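Local coordinates for protein osa (PDB 4O7K), which suppresses the oncogenicity of Agrobacterium tumefaciens, acting as a plasmid fertility inhibition factor of the ParB/Srx superfamily, at residues R8-L13 / L93-P98; P50-A55 / S143-A148; R78-L83 / D138-S143. The protein carries 1 engineered substitution. All coordinates share one frame; numbering follows the deposited sequence.

Contact 1: R8-L13 / L93-P98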
ATOM      1  N   ARG A   8      22.766  -3.061   1.214  1.00 34.53           N
ATOM      2  CA  ARG A   8      22.617  -2.184   0.052  1.00 35.55           C
ATOM      3  C   ARG A   8      22.573  -2.958  -1.261  1.00 30.42           C
ATOM      4  O   ARG A   8      21.803  -2.625  -2.158  1.00 29.12           O
ATOM      5  CB  ARG A   8      23.752  -1.156  -0.005  1.00 35.18           C
ATOM      6  CG  ARG A   8      23.697  -0.131   1.109  1.00 39.98           C
ATOM      7  CD  ARG A   8      24.218   1.204   0.632  1.00 51.75           C
ATOM      8  NE  ARG A   8      25.291   1.696   1.481  1.00 62.05           N
ATOM      9  CZ  ARG A   8      25.733   2.946   1.468  1.00 66.47           C
ATOM     10  NH1 ARG A   8      26.720   3.312   2.276  1.00 72.64           N
ATOM     11  NH2 ARG A   8      25.185   3.832   0.646  1.00 76.42           N
ATOM     12  N   CYS A   9      23.421  -3.970  -1.385  1.00 29.74           N
ATOM     13  CA  CYS A   9      23.466  -4.738  -2.624  1.00 31.02           C
ATOM     14  C   CYS A   9      22.164  -5.505  -2.818  1.00 33.07           C
ATOM     15  O   CYS A   9      21.640  -5.594  -3.930  1.00 30.78           O
ATOM     16  CB  CYS A   9      24.657  -5.693  -2.625  1.00 31.32           C
ATOM     17  SG  CYS A   9      26.272  -4.898  -2.827  1.00 30.16           S
ATOM     18  N   ARG A  10      21.640  -6.040  -1.721  1.00 32.54           N
ATOM     19  CA  ARG A  10      20.399  -6.809  -1.753  1.00 35.57           C
ATOM     20  C   ARG A  10      19.236  -5.933  -2.204  1.00 34.23           C
ATOM     21  O   ARG A  10      18.436  -6.326  -3.062  1.00 31.22           O
ATOM     22  CB  ARG A  10      20.104  -7.405  -0.375  1.00 36.04           C
ATOM     23  CG  ARG A  10      19.239  -8.646  -0.414  1.00 47.89           C
ATOM     24  CD  ARG A  10      19.310  -9.403   0.908  1.00 52.40           C
ATOM     25  NE  ARG A  10      18.997 -10.822   0.747  1.00 67.30           N
ATOM     26  CZ  ARG A  10      18.216 -11.515   1.572  1.00 75.11           C
ATOM     27  NH1 ARG A  10      17.668 -10.923   2.627  1.00 71.30           N
ATOM     28  NH2 ARG A  10      17.979 -12.801   1.342  1.00 74.83           N
ATOM     29  N   ALA A  11      19.156  -4.741  -1.620  1.00 27.80           N
ATOM     30  CA  ALA A  11      18.108  -3.782  -1.958  1.00 32.65           C
ATOM     31  C   ALA A  11      18.187  -3.377  -3.429  1.00 29.77           C
ATOM     32  O   ALA A  11      17.168  -3.308  -4.130  1.00 28.60           O
ATOM     33  CB  ALA A  11      18.209  -2.550  -1.058  1.00 30.93           C
ATOM     34  N   TRP A  12      19.406  -3.116  -3.881  1.00 26.29           N
ATOM     35  CA  TRP A  12      19.669  -2.744  -5.259  1.00 28.14           C
ATOM     36  C   TRP A  12      19.128  -3.804  -6.222  1.00 30.53           C
ATOM     37  O   TRP A  12      18.441  -3.485  -7.197  1.00 30.74           O
ATOM     38  CB  TRP A  12      21.174  -2.552  -5.468  1.00 31.84           C
ATOM     39  CG  TRP A  12      21.522  -2.024  -6.822  1.00 28.92           C
ATOM     40  CD1 TRP A  12      21.711  -0.720  -7.164  1.00 30.81           C
ATOM     41  CD2 TRP A  12      21.727  -2.788  -8.013  1.00 27.98           C
ATOM     42  NE1 TRP A  12      22.019  -0.623  -8.495  1.00 35.13           N
ATOM     43  CE2 TRP A  12      22.024  -1.880  -9.042  1.00 29.76           C
ATOM     44  CE3 TRP A  12      21.669  -4.157  -8.317  1.00 28.31           C
ATOM     45  CZ2 TRP A  12      22.281  -2.291 -10.347  1.00 28.12           C
ATOM     46  CZ3 TRP A  12      21.922  -4.560  -9.607  1.00 30.78           C
ATOM     47  CH2 TRP A  12      22.228  -3.632 -10.609  1.00 31.54           C
ATOM     48  N   LEU A  13      19.441  -5.063  -5.940  1.00 27.45           N
ATOM     49  CA  LEU A  13      19.050  -6.159  -6.809  1.00 28.05           C
ATOM     50  C   LEU A  13      17.529  -6.326  -6.830  1.00 31.06           C
ATOM     51  O   LEU A  13      16.940  -6.569  -7.881  1.00 26.86           O
ATOM     52  CB  LEU A  13      19.728  -7.450  -6.363  1.00 32.84           C
ATOM     53  CG  LEU A  13      21.209  -7.569  -6.724  1.00 28.20           C
ATOM     54  CD1 LEU A  13      21.843  -8.676  -5.905  1.00 32.49           C
ATOM     55  CD2 LEU A  13      21.405  -7.805  -8.212  1.00 27.32           C
ATOM     56  N   LEU A  93      12.964  -6.955   2.638  1.00 31.33           N
ATOM     57  CA  LEU A  93      12.577  -7.735   1.470  1.00 38.12           C
ATOM     58  C   LEU A  93      11.276  -8.459   1.787  1.00 31.65           C
ATOM     59  O   LEU A  93      11.015  -8.798   2.942  1.00 32.14           O
ATOM     60  CB  LEU A  93      13.651  -8.750   1.076  1.00 41.22           C
ATOM     61  CG  LEU A  93      15.000  -8.270   0.534  1.00 49.13           C
ATOM     62  CD1 LEU A  93      15.810  -9.477   0.100  1.00 44.94           C
ATOM     63  CD2 LEU A  93      14.828  -7.294  -0.620  1.00 41.61           C
ATOM     64  N   LYS A  94      10.469  -8.688   0.759  1.00 35.66           N
ATOM     65  CA  LYS A  94       9.213  -9.421   0.899  1.00 31.87           C
ATOM     66  C   LYS A  94       9.393 -10.706   1.704  1.00 37.82           C
ATOM     67  O   LYS A  94       8.662 -10.950   2.658  1.00 36.85           O
ATOM     68  CB  LYS A  94       8.643  -9.745  -0.480  1.00 37.10           C
ATOM     69  CG  LYS A  94       7.301  -9.123  -0.744  1.00 39.60           C
ATOM     70  CD  LYS A  94       7.075  -8.884  -2.239  1.00 42.99           C
ATOM     71  CE  LYS A  94       6.795 -10.166  -2.991  1.00 46.13           C
ATOM     72  NZ  LYS A  94       6.416  -9.873  -4.410  1.00 56.63           N
ATOM     73  N   GLN A  95      10.405 -11.495   1.352  1.00 39.87           N
ATOM     74  CA  GLN A  95      10.662 -12.765   2.033  1.00 40.47           C
ATOM     75  C   GLN A  95      10.875 -12.614   3.530  1.00 40.57           C
ATOM     76  O   GLN A  95      10.685 -13.569   4.276  1.00 43.05           O
ATOM     77  CB  GLN A  95      11.873 -13.473   1.416  1.00 43.84           C
ATOM     78  CG  GLN A  95      13.130 -12.628   1.327  1.00 50.58           C
ATOM     79  CD  GLN A  95      14.248 -13.321   0.556  1.00 62.16           C
ATOM     80  OE1 GLN A  95      15.110 -13.984   1.142  1.00 64.98           O
ATOM     81  NE2 GLN A  95      14.231 -13.175  -0.767  1.00 53.86           N
ATOM     82  N   ASP A  96      11.262 -11.419   3.972  1.00 31.10           N
ATOM     83  CA  ASP A  96      11.569 -11.205   5.377  1.00 38.62           C
ATOM     84  C   ASP A  96      10.472 -10.447   6.102  1.00 39.42           C
ATOM     85  O   ASP A  96      10.513 -10.298   7.325  1.00 39.18           O
ATOM     86  CB  ASP A  96      12.892 -10.453   5.522  1.00 41.09           C
ATOM     87  CG  ASP A  96      14.066 -11.246   5.000  1.00 50.76           C
ATOM     88  OD1 ASP A  96      14.087 -12.476   5.206  1.00 50.60           O
ATOM     89  OD2 ASP A  96      14.961 -10.642   4.376  1.00 48.00           O
ATOM     90  N   MET A  97       9.492  -9.960   5.352  1.00 36.50           N
ATOM     91  CA  MET A  97       8.423  -9.191   5.971  1.00 36.01           C
ATOM     92  C   MET A  97       7.686  -9.958   7.078  1.00 34.00           C
ATOM     93  O   MET A  97       7.367  -9.363   8.104  1.00 33.74           O
ATOM     94  CB  MET A  97       7.434  -8.702   4.910  1.00 36.68           C
ATOM     95  CG  MET A  97       7.958  -7.522   4.108  1.00 32.66           C
ATOM     96  SD  MET A  97       6.853  -7.072   2.761  1.00 29.88           S
ATOM     97  CE  MET A  97       7.829  -5.827   1.916  1.00 30.13           C
ATOM     98  N   PRO A  98       7.427 -11.275   6.897  1.00 35.36           N
ATOM     99  CA  PRO A  98       6.690 -11.909   8.000  1.00 36.39           C
ATOM    100  C   PRO A  98       7.485 -12.013   9.297  1.00 38.60           C
ATOM    101  O   PRO A  98       6.893 -12.307  10.332  1.00 40.98           O
ATOM    102  CB  PRO A  98       6.362 -13.306   7.448  1.00 37.92           C
ATOM    103  CG  PRO A  98       6.336 -13.124   5.968  1.00 38.65           C
ATOM    104  CD  PRO A  98       7.462 -12.142   5.705  1.00 36.80           C
TER

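Contact 2: P50-A55 / S143-A148. With PO4 (phosphate ion), chain C.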
ATOM      1  N   PRO A  50      -4.148 -13.629  -3.629  1.00 37.13           N
ATOM      2  CA  PRO A  50      -3.835 -14.893  -4.315  1.00 34.06           C
ATOM      3  C   PRO A  50      -3.668 -16.065  -3.361  1.00 34.72           C
ATOM      4  O   PRO A  50      -2.893 -15.954  -2.409  1.00 38.75           O
ATOM      5  CB  PRO A  50      -2.513 -14.594  -5.023  1.00 35.79           C
ATOM      6  CG  PRO A  50      -2.532 -13.111  -5.236  1.00 36.36           C
ATOM      7  CD  PRO A  50      -3.251 -12.534  -4.046  1.00 31.02           C
ATOM      8  N   ASN A  51      -4.411 -17.148  -3.608  1.00 39.79           N
ATOM      9  CA  ASN A  51      -4.314 -18.387  -2.831  1.00 34.55           C
ATOM     10  C   ASN A  51      -4.594 -18.182  -1.348  1.00 34.40           C
ATOM     11  O   ASN A  51      -3.989 -18.823  -0.490  1.00 36.13           O
ATOM     12  CB  ASN A  51      -2.930 -19.022  -3.012  1.00 42.80           C
ATOM     13  CG  ASN A  51      -2.531 -19.137  -4.472  1.00 50.57           C
ATOM     14  OD1 ASN A  51      -1.468 -18.664  -4.879  1.00 57.85           O
ATOM     15  ND2 ASN A  51      -3.394 -19.748  -5.273  1.00 45.05           N
ATOM     16  N   HIS A  52      -5.541 -17.302  -1.053  1.00 32.17           N
ATOM     17  CA  HIS A  52      -5.767 -16.862   0.313  1.00 33.19           C
ATOM     18  C   HIS A  52      -7.194 -16.339   0.415  1.00 29.71           C
ATOM     19  O   HIS A  52      -7.759 -15.900  -0.585  1.00 32.03           O
ATOM     20  CB  HIS A  52      -4.732 -15.778   0.680  1.00 32.39           C
ATOM     21  CG  HIS A  52      -4.750 -15.351   2.116  1.00 30.56           C
ATOM     22  ND1 HIS A  52      -5.665 -14.449   2.616  1.00 33.70           N
ATOM     23  CD2 HIS A  52      -3.929 -15.664   3.149  1.00 37.11           C
ATOM     24  CE1 HIS A  52      -5.431 -14.254   3.903  1.00 31.83           C
ATOM     25  NE2 HIS A  52      -4.381 -14.976   4.250  1.00 34.22           N
ATOM     26  N   PRO A  53      -7.788 -16.406   1.614  1.00 28.82           N
ATOM     27  CA  PRO A  53      -9.077 -15.744   1.827  1.00 35.10           C
ATOM     28  C   PRO A  53      -9.007 -14.244   1.531  1.00 37.95           C
ATOM     29  O   PRO A  53      -7.965 -13.618   1.758  1.00 31.88           O
ATOM     30  CB  PRO A  53      -9.354 -15.994   3.311  1.00 36.22           C
ATOM     31  CG  PRO A  53      -8.617 -17.254   3.622  1.00 34.78           C
ATOM     32  CD  PRO A  53      -7.373 -17.201   2.784  1.00 28.94           C
ATOM     33  N   ASP A  54     -10.105 -13.686   1.028  1.00 38.31           N
ATOM     34  CA  ASP A  54     -10.211 -12.251   0.779  1.00 32.86           C
ATOM     35  C   ASP A  54      -9.761 -11.434   1.974  1.00 32.10           C
ATOM     36  O   ASP A  54      -9.959 -11.846   3.115  1.00 32.47           O
ATOM     37  CB  ASP A  54     -11.655 -11.854   0.453  1.00 35.99           C
ATOM     38  CG  ASP A  54     -12.187 -12.534  -0.784  1.00 34.19           C
ATOM     39  OD1 ASP A  54     -11.372 -12.993  -1.611  1.00 33.83           O
ATOM     40  OD2 ASP A  54     -13.426 -12.569  -0.941  1.00 36.15           O
ATOM     41  N   ALA A  55      -9.176 -10.272   1.708  1.00 31.24           N
ATOM     42  CA  ALA A  55      -8.930  -9.288   2.753  1.00 31.57           C
ATOM     43  C   ALA A  55      -9.917  -8.138   2.588  1.00 32.33           C
ATOM     44  O   ALA A  55     -10.455  -7.923   1.494  1.00 27.44           O
ATOM     45  CB  ALA A  55      -7.486  -8.781   2.703  1.00 28.31           C
ATOM     46  N   SER A 143       0.968  -2.777   5.467  1.00 24.07           N
ATOM     47  CA  SER A 143       1.502  -2.667   4.102  1.00 19.78           C
ATOM     48  C   SER A 143       2.389  -3.865   3.765  1.00 22.65           C
ATOM     49  O   SER A 143       2.350  -4.378   2.639  1.00 26.90           O
ATOM     50  CB  SER A 143       2.310  -1.367   3.918  1.00 24.96           C
ATOM     51  OG  SER A 143       1.489  -0.212   4.028  1.00 23.96           O
ATOM     52  N   MET A 144       3.194  -4.307   4.731  1.00 29.20           N
ATOM     53  CA  MET A 144       4.030  -5.491   4.531  1.00 25.54           C
ATOM     54  C   MET A 144       3.181  -6.734   4.274  1.00 26.38           C
ATOM     55  O   MET A 144       3.506  -7.565   3.423  1.00 27.45           O
ATOM     56  CB  MET A 144       4.935  -5.736   5.743  1.00 24.76           C
ATOM     57  CG  MET A 144       5.980  -4.660   5.990  1.00 26.19           C
ATOM     58  SD  MET A 144       6.988  -5.131   7.407  1.00 29.53           S
ATOM     59  CE  MET A 144       7.867  -3.594   7.751  1.00 31.78           C
ATOM     60  N   TRP A 145       2.099  -6.856   5.034  1.00 23.86           N
ATOM     61  CA  TRP A 145       1.208  -8.004   4.912  1.00 26.33           C
ATOM     62  C   TRP A 145       0.688  -8.071   3.477  1.00 29.03           C
ATOM     63  O   TRP A 145       0.794  -9.108   2.822  1.00 25.11           O
ATOM     64  CB  TRP A 145       0.055  -7.908   5.923  1.00 26.49           C
ATOM     65  CG  TRP A 145      -0.805  -9.166   6.002  1.00 30.41           C
ATOM     66  CD1 TRP A 145      -0.661 -10.213   6.878  1.00 32.68           C
ATOM     67  CD2 TRP A 145      -1.929  -9.495   5.170  1.00 33.81           C
ATOM     68  NE1 TRP A 145      -1.626 -11.167   6.641  1.00 31.41           N
ATOM     69  CE2 TRP A 145      -2.416 -10.752   5.596  1.00 30.62           C
ATOM     70  CE3 TRP A 145      -2.567  -8.849   4.101  1.00 28.45           C
ATOM     71  CZ2 TRP A 145      -3.510 -11.371   4.999  1.00 30.73           C
ATOM     72  CZ3 TRP A 145      -3.654  -9.465   3.511  1.00 27.39           C
ATOM     73  CH2 TRP A 145      -4.118 -10.716   3.963  1.00 29.14           C
ATOM     74  N   LEU A 146       0.190  -6.939   2.975  1.00 25.34           N
ATOM     75  CA  LEU A 146      -0.379  -6.874   1.631  1.00 29.46           C
ATOM     76  C   LEU A 146       0.671  -7.200   0.585  1.00 30.64           C
ATOM     77  O   LEU A 146       0.419  -7.955  -0.349  1.00 26.70           O
ATOM     78  CB  LEU A 146      -0.992  -5.488   1.355  1.00 24.17           C
ATOM     79  CG  LEU A 146      -2.218  -5.068   2.182  1.00 26.87           C
ATOM     80  CD1 LEU A 146      -2.365  -3.552   2.188  1.00 23.17           C
ATOM     81  CD2 LEU A 146      -3.480  -5.710   1.630  1.00 24.36           C
ATOM     82  N   LEU A 147       1.859  -6.639   0.760  1.00 25.79           N
ATOM     83  CA  LEU A 147       2.947  -6.851  -0.190  1.00 26.23           C
ATOM     84  C   LEU A 147       3.416  -8.310  -0.198  1.00 29.49           C
ATOM     85  O   LEU A 147       3.578  -8.922  -1.262  1.00 26.89           O
ATOM     86  CB  LEU A 147       4.103  -5.912   0.133  1.00 24.79           C
ATOM     87  CG  LEU A 147       3.836  -4.452  -0.224  1.00 25.14           C
ATOM     88  CD1 LEU A 147       5.054  -3.613   0.147  1.00 28.11           C
ATOM     89  CD2 LEU A 147       3.493  -4.319  -1.713  1.00 25.01           C
ATOM     90  N   ALA A 148       3.609  -8.869   0.992  1.00 29.46           N
ATOM     91  CA  ALA A 148       4.073 -10.249   1.117  1.00 29.28           C
ATOM     92  C   ALA A 148       3.024 -11.216   0.582  1.00 28.01           C
ATOM     93  O   ALA A 148       3.363 -12.302   0.109  1.00 30.51           O
ATOM     94  CB  ALA A 148       4.418 -10.578   2.572  1.00 29.49           C
TER
HETATM   95  P   PO4 C 202      -1.765 -15.257   6.870  1.00 45.99           P
HETATM   96  O1  PO4 C 202      -0.746 -14.185   7.224  1.00 40.55           O
HETATM   97  O2  PO4 C 202      -1.542 -15.733   5.454  1.00 42.82           O
HETATM   98  O3  PO4 C 202      -1.637 -16.437   7.804  1.00 56.34           O
HETATM   99  O4  PO4 C 202      -3.159 -14.694   7.007  1.00 46.01           O

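Contact 3: R78-L83 / D138-S143. With PO4 (phosphate ion), chain B; IPA (isopropyl alcohol), chain E.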
ATOM      1  N   ARG A  78       8.667  -0.822  -4.587  0.52 27.11           N
ATOM      2  CA  ARG A  78       9.891  -0.217  -5.120  0.52 26.16           C
ATOM      3  C   ARG A  78      10.167   1.169  -4.546  0.52 26.12           C
ATOM      4  O   ARG A  78      11.303   1.489  -4.182  0.52 26.87           O
ATOM      5  CB  ARG A  78       9.820  -0.129  -6.643  0.52 25.56           C
ATOM      6  CG  ARG A  78      11.013   0.567  -7.272  0.52 28.77           C
ATOM      7  CD  ARG A  78      10.905   0.618  -8.787  0.52 26.91           C
ATOM      8  NE  ARG A  78      12.084   1.249  -9.382  0.52 32.17           N
ATOM      9  CZ  ARG A  78      12.218   2.561  -9.562  0.52 35.34           C
ATOM     10  NH1 ARG A  78      11.249   3.389  -9.199  0.52 37.59           N
ATOM     11  NH2 ARG A  78      13.323   3.045 -10.107  0.52 33.32           N
ATOM     12  N   ALA A  79       9.133   1.998  -4.477  1.00 24.59           N
ATOM     13  CA  ALA A  79       9.281   3.352  -3.946  1.00 23.48           C
ATOM     14  C   ALA A  79       9.648   3.322  -2.461  1.00 24.27           C
ATOM     15  O   ALA A  79      10.414   4.166  -1.968  1.00 25.14           O
ATOM     16  CB  ALA A  79       8.001   4.146  -4.167  1.00 25.02           C
ATOM     17  N   TRP A  80       9.117   2.333  -1.752  1.00 25.41           N
ATOM     18  CA  TRP A  80       9.418   2.153  -0.332  1.00 25.34           C
ATOM     19  C   TRP A  80      10.879   1.734  -0.148  1.00 27.56           C
ATOM     20  O   TRP A  80      11.576   2.251   0.721  1.00 24.65           O
ATOM     21  CB  TRP A  80       8.467   1.117   0.282  1.00 22.14           C
ATOM     22  CG  TRP A  80       8.527   0.985   1.770  1.00 23.20           C
ATOM     23  CD1 TRP A  80       9.353   1.666   2.641  1.00 26.43           C
ATOM     24  CD2 TRP A  80       7.749   0.091   2.570  1.00 22.66           C
ATOM     25  NE1 TRP A  80       9.112   1.251   3.935  1.00 24.17           N
ATOM     26  CE2 TRP A  80       8.138   0.280   3.920  1.00 26.40           C
ATOM     27  CE3 TRP A  80       6.748  -0.860   2.282  1.00 25.74           C
ATOM     28  CZ2 TRP A  80       7.562  -0.428   4.972  1.00 29.99           C
ATOM     29  CZ3 TRP A  80       6.176  -1.561   3.326  1.00 23.37           C
ATOM     30  CH2 TRP A  80       6.584  -1.342   4.660  1.00 28.69           C
ATOM     31  N   LEU A  81      11.345   0.811  -0.983  1.00 28.16           N
ATOM     32  CA  LEU A  81      12.743   0.408  -0.953  1.00 24.69           C
ATOM     33  C   LEU A  81      13.677   1.592  -1.233  1.00 27.84           C
ATOM     34  O   LEU A  81      14.830   1.592  -0.808  1.00 27.83           O
ATOM     35  CB  LEU A  81      13.001  -0.707  -1.963  1.00 25.84           C
ATOM     36  CG  LEU A  81      12.493  -2.090  -1.565  1.00 25.77           C
ATOM     37  CD1 LEU A  81      12.498  -3.016  -2.769  1.00 29.71           C
ATOM     38  CD2 LEU A  81      13.321  -2.683  -0.437  1.00 25.45           C
ATOM     39  N   ALA A  82      13.174   2.603  -1.936  1.00 28.22           N
ATOM     40  CA  ALA A  82      13.993   3.767  -2.278  1.00 33.28           C
ATOM     41  C   ALA A  82      14.261   4.672  -1.064  1.00 30.09           C
ATOM     42  O   ALA A  82      15.038   5.629  -1.141  1.00 32.93           O
ATOM     43  CB  ALA A  82      13.334   4.561  -3.402  1.00 33.39           C
ATOM     44  N   LEU A  83      13.625   4.362   0.060  1.00 24.16           N
ATOM     45  CA  LEU A  83      13.932   5.032   1.304  1.00 27.34           C
ATOM     46  C   LEU A  83      15.366   4.724   1.717  1.00 33.47           C
ATOM     47  O   LEU A  83      15.990   5.499   2.428  1.00 31.36           O
ATOM     48  CB  LEU A  83      12.984   4.603   2.421  1.00 29.48           C
ATOM     49  CG  LEU A  83      11.716   5.388   2.717  1.00 32.37           C
ATOM     50  CD1 LEU A  83      11.222   5.020   4.118  1.00 30.54           C
ATOM     51  CD2 LEU A  83      11.921   6.884   2.572  1.00 27.49           C
ATOM     52  N   ASP A 138       1.689   6.154   9.233  1.00 27.21           N
ATOM     53  CA  ASP A 138       1.353   4.899   9.889  1.00 26.14           C
ATOM     54  C   ASP A 138       1.005   3.839   8.840  1.00 29.29           C
ATOM     55  O   ASP A 138       0.855   4.148   7.654  1.00 25.90           O
ATOM     56  CB  ASP A 138       0.189   5.097  10.871  1.00 23.69           C
ATOM     57  CG  ASP A 138      -0.994   5.810  10.237  1.00 32.13           C
ATOM     58  OD1 ASP A 138      -1.508   5.308   9.225  1.00 28.68           O
ATOM     59  OD2 ASP A 138      -1.399   6.888  10.724  1.00 36.24           O
ATOM     60  N   GLY A 139       0.894   2.590   9.282  1.00 27.00           N
ATOM     61  CA  GLY A 139       0.458   1.507   8.421  1.00 26.08           C
ATOM     62  C   GLY A 139       1.560   0.700   7.757  1.00 28.43           C
ATOM     63  O   GLY A 139       1.310   0.037   6.759  1.00 29.16           O
ATOM     64  N   MET A 140       2.773   0.715   8.310  1.00 25.34           N
ATOM     65  CA  MET A 140       3.869  -0.029   7.694  1.00 23.51           C
ATOM     66  C   MET A 140       3.656  -1.539   7.731  1.00 25.29           C
ATOM     67  O   MET A 140       3.869  -2.216   6.737  1.00 26.27           O
ATOM     68  CB  MET A 140       5.210   0.313   8.370  1.00 29.40           C
ATOM     69  CG  MET A 140       5.826   1.590   7.851  1.00 26.53           C
ATOM     70  SD  MET A 140       7.522   1.854   8.442  1.00 30.63           S
ATOM     71  CE  MET A 140       7.198   2.025  10.189  1.00 31.08           C
ATOM     72  N   THR A 141       3.246  -2.080   8.867  1.00 29.32           N
ATOM     73  CA  THR A 141       3.133  -3.533   8.955  1.00 25.82           C
ATOM     74  C   THR A 141       1.981  -4.068   8.110  1.00 26.40           C
ATOM     75  O   THR A 141       2.124  -5.094   7.463  1.00 25.84           O
ATOM     76  CB  THR A 141       2.952  -4.014  10.392  1.00 27.58           C
ATOM     77  OG1 THR A 141       3.828  -3.287  11.260  1.00 31.36           O
ATOM     78  CG2 THR A 141       3.291  -5.485  10.482  1.00 32.07           C
ATOM     79  N   ARG A 142       0.843  -3.383   8.103  1.00 25.87           N
ATOM     80  CA  ARG A 142      -0.269  -3.851   7.281  1.00 26.89           C
ATOM     81  C   ARG A 142       0.107  -3.739   5.804  1.00 27.25           C
ATOM     82  O   ARG A 142      -0.353  -4.528   4.989  1.00 24.77           O
ATOM     83  CB  ARG A 142      -1.555  -3.079   7.588  1.00 26.75           C
ATOM     84  CG  ARG A 142      -1.584  -1.644   7.091  1.00 25.52           C
ATOM     85  CD  ARG A 142      -2.642  -0.836   7.831  1.00 28.06           C
ATOM     86  NE  ARG A 142      -2.300  -0.645   9.243  1.00 29.49           N
ATOM     87  CZ  ARG A 142      -3.185  -0.353  10.193  1.00 32.04           C
ATOM     88  NH1 ARG A 142      -4.474  -0.221   9.890  1.00 31.87           N
ATOM     89  NH2 ARG A 142      -2.790  -0.204  11.446  1.00 36.61           N
ATOM     90  N   SER A 143       0.968  -2.777   5.467  1.00 24.07           N
ATOM     91  CA  SER A 143       1.502  -2.667   4.102  1.00 19.78           C
ATOM     92  C   SER A 143       2.389  -3.865   3.765  1.00 22.65           C
ATOM     93  O   SER A 143       2.350  -4.378   2.639  1.00 26.90           O
ATOM     94  CB  SER A 143       2.310  -1.367   3.918  1.00 24.96           C
ATOM     95  OG  SER A 143       1.489  -0.212   4.028  1.00 23.96           O
TER
HETATM   96  P   PO4 B 201       0.711  -1.205  11.485  0.99 35.20           P
HETATM   97  O1  PO4 B 201       0.079  -0.049  12.207  0.99 42.73           O
HETATM   98  O2  PO4 B 201       2.209  -1.029  11.465  0.99 34.06           O
HETATM   99  O3  PO4 B 201       0.336  -2.503  12.155  0.99 50.39           O
HETATM  100  O4  PO4 B 201       0.225  -1.265  10.052  0.99 29.62           O
HETATM  101  C1  IPA E 204      -5.798   0.851  12.905  1.00 37.80           C
HETATM  102  C2  IPA E 204      -5.916  -0.294  13.907  1.00 32.89           C
HETATM  103  C3  IPA E 204      -7.232  -1.038  13.715  1.00 37.85           C
HETATM  104  O2  IPA E 204      -4.850  -1.191  13.710  1.00 48.30           O

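Contact 1: R8-L13 / L93-P98
R10 reaches L93, Q95 and D96 because its CG lies anti to the backbone N (chi1 -155°) and the chain then runs extended from CG to NE, carrying the guanidinium well clear of helix 4-24. On the other side, L93 CD1 and D96 OD2 are the atoms that reach the arginine. One methyl of L93 does the apolar work: CD1 sits over one face of the guanidinium, offset toward its rim, and lies 3.5 Å from R10 NH1. The same methyl also touches the aliphatic chain, L93 CD1 being 3.6 Å from R10 CG, the two side chains passing at a slant. At the edge of the guanidinium, near its plane, R10 NH1 meets D96 OD2 at 3.2 Å in a salt bridge. The carboxylate plane is turned 34° from the guanidinium, and the hydrogen bond inside the pair is weak, bent to 127° at the hydrogen. Q95 comes in from the opposite direction to R10, its OE1 3.1 Å from R10 NH2. L93 also touches Y77 of helix 73-81. The N-terminal helix is thus joined to the loop before helix 103-112 at the protein surface by one long arginine, which adds methyl contact to its pairing with D96, where the attraction of charge probably counts for more than the bent hydrogen bond.

Contact 2: P50-A55 / S143-A148
H52 and W145 meet ring to ring and also grip the same phosphate ion, each at a different oxygen of the ion. H52 NE2 gives it a nearly straight hydrogen bond (169°) to O4, 3.0 Å long, with that oxygen near the imidazole plane. W145 NE1 donates to phosphate O1 at 3.2 Å in a more bent bond. Between them the rings form an offset edge-to-face pair, the edge of the indole turned toward the imidazole face with planes at 80°; W145 CZ2 and H52 CE1 come within 3.6 Å. The other nitrogen of the imidazole is tied back to its own loop: H52 ND1 donates in the ring plane to a lone pair of P53 O, at 2.6 Å, which fixes the rotation of the ring. Deeper in, the methyl of A55, at the start of strand 55-58, packs 4.0 Å from W145 CZ3. H149, stacked on W145 and edge-to-face with H52, also binds the phosphate through NE2. The ion probably came from the crystallisation liquor, yet three ring nitrogens, of H52, W145 and H149, surround it, with H52 tied to P53 O. Together they make a site suited to an anion, although whether a natural ligand uses it is not established.

Contact 3: R78-L83 / D138-S143
The indole of W80 receives two groups of helix 140-148 at a slant to its plane, the carbonyl oxygen of M140 and the methylene of S143. M140 O lies 3.5 Å from W80 CH2, and S143 CB is 3.9 Å from W80 CZ3. The side chain of M140 crosses the indole at about a right angle, its CG 3.9 Å from W80 CZ2; the sulfur makes an oblique Met-aromatic contact, SD being 5.4 Å from the centroid of the six-membered ring. W80 NE1, the polar end of the ring, is hydrogen-bonded to Q89 O.

At the N-terminal end of the helix, the guanidinium of R142 turns its edge to a phosphate ion, probably from the crystallisation liquor. With CG between the backbone N and the carbonyl carbon (chi1 72°) and a bend at chi3, the chain folds back so that R142 NE reaches phosphate O4 at 2.7 Å, in a nearly straight bond. The backbone N of R142 donates to the same oxygen, while NH2 takes O1. T141 uses both its backbone N and its hydroxyl on O2, the latter, OG1, at 2.8 Å, and K102 NZ adds a further bond. G139, the N-cap residue, holds the turn: its O accepts S143 OG (2.7 Å) and S143 N from opposite faces of the carbonyl plane. The sequence GMTR here matches the GxxR signature of ParB/Srx relatives, consistent with a phosphate-binding role. W80 thus packs on the helix through apolar carbons, the sulfur and a backbone carbonyl oxygen of M140, while backbone N-H groups, a hydroxyl and positive charge converge on the anion.

How the contacts relate
Contacts 2 and 3 are buried and share helix 140-148, which meets the loop before strand 55-58 in one and helix 73-81 in the other; they overlap at S143, and M144 and L147 both rest on W80. Contact 1 is a surface contact on the N-terminal helix, centred about 18 Å from the centre of contact 2. It still touches contact 2, since M97 and K94 pack on M144, L147 and A148, whereas its nearest atoms stay about 5 Å from contact 3. The chemistry follows the place: a salt bridge outside, and aromatic packing inside, where each contact borders a bound phosphate at a different part of the same helix.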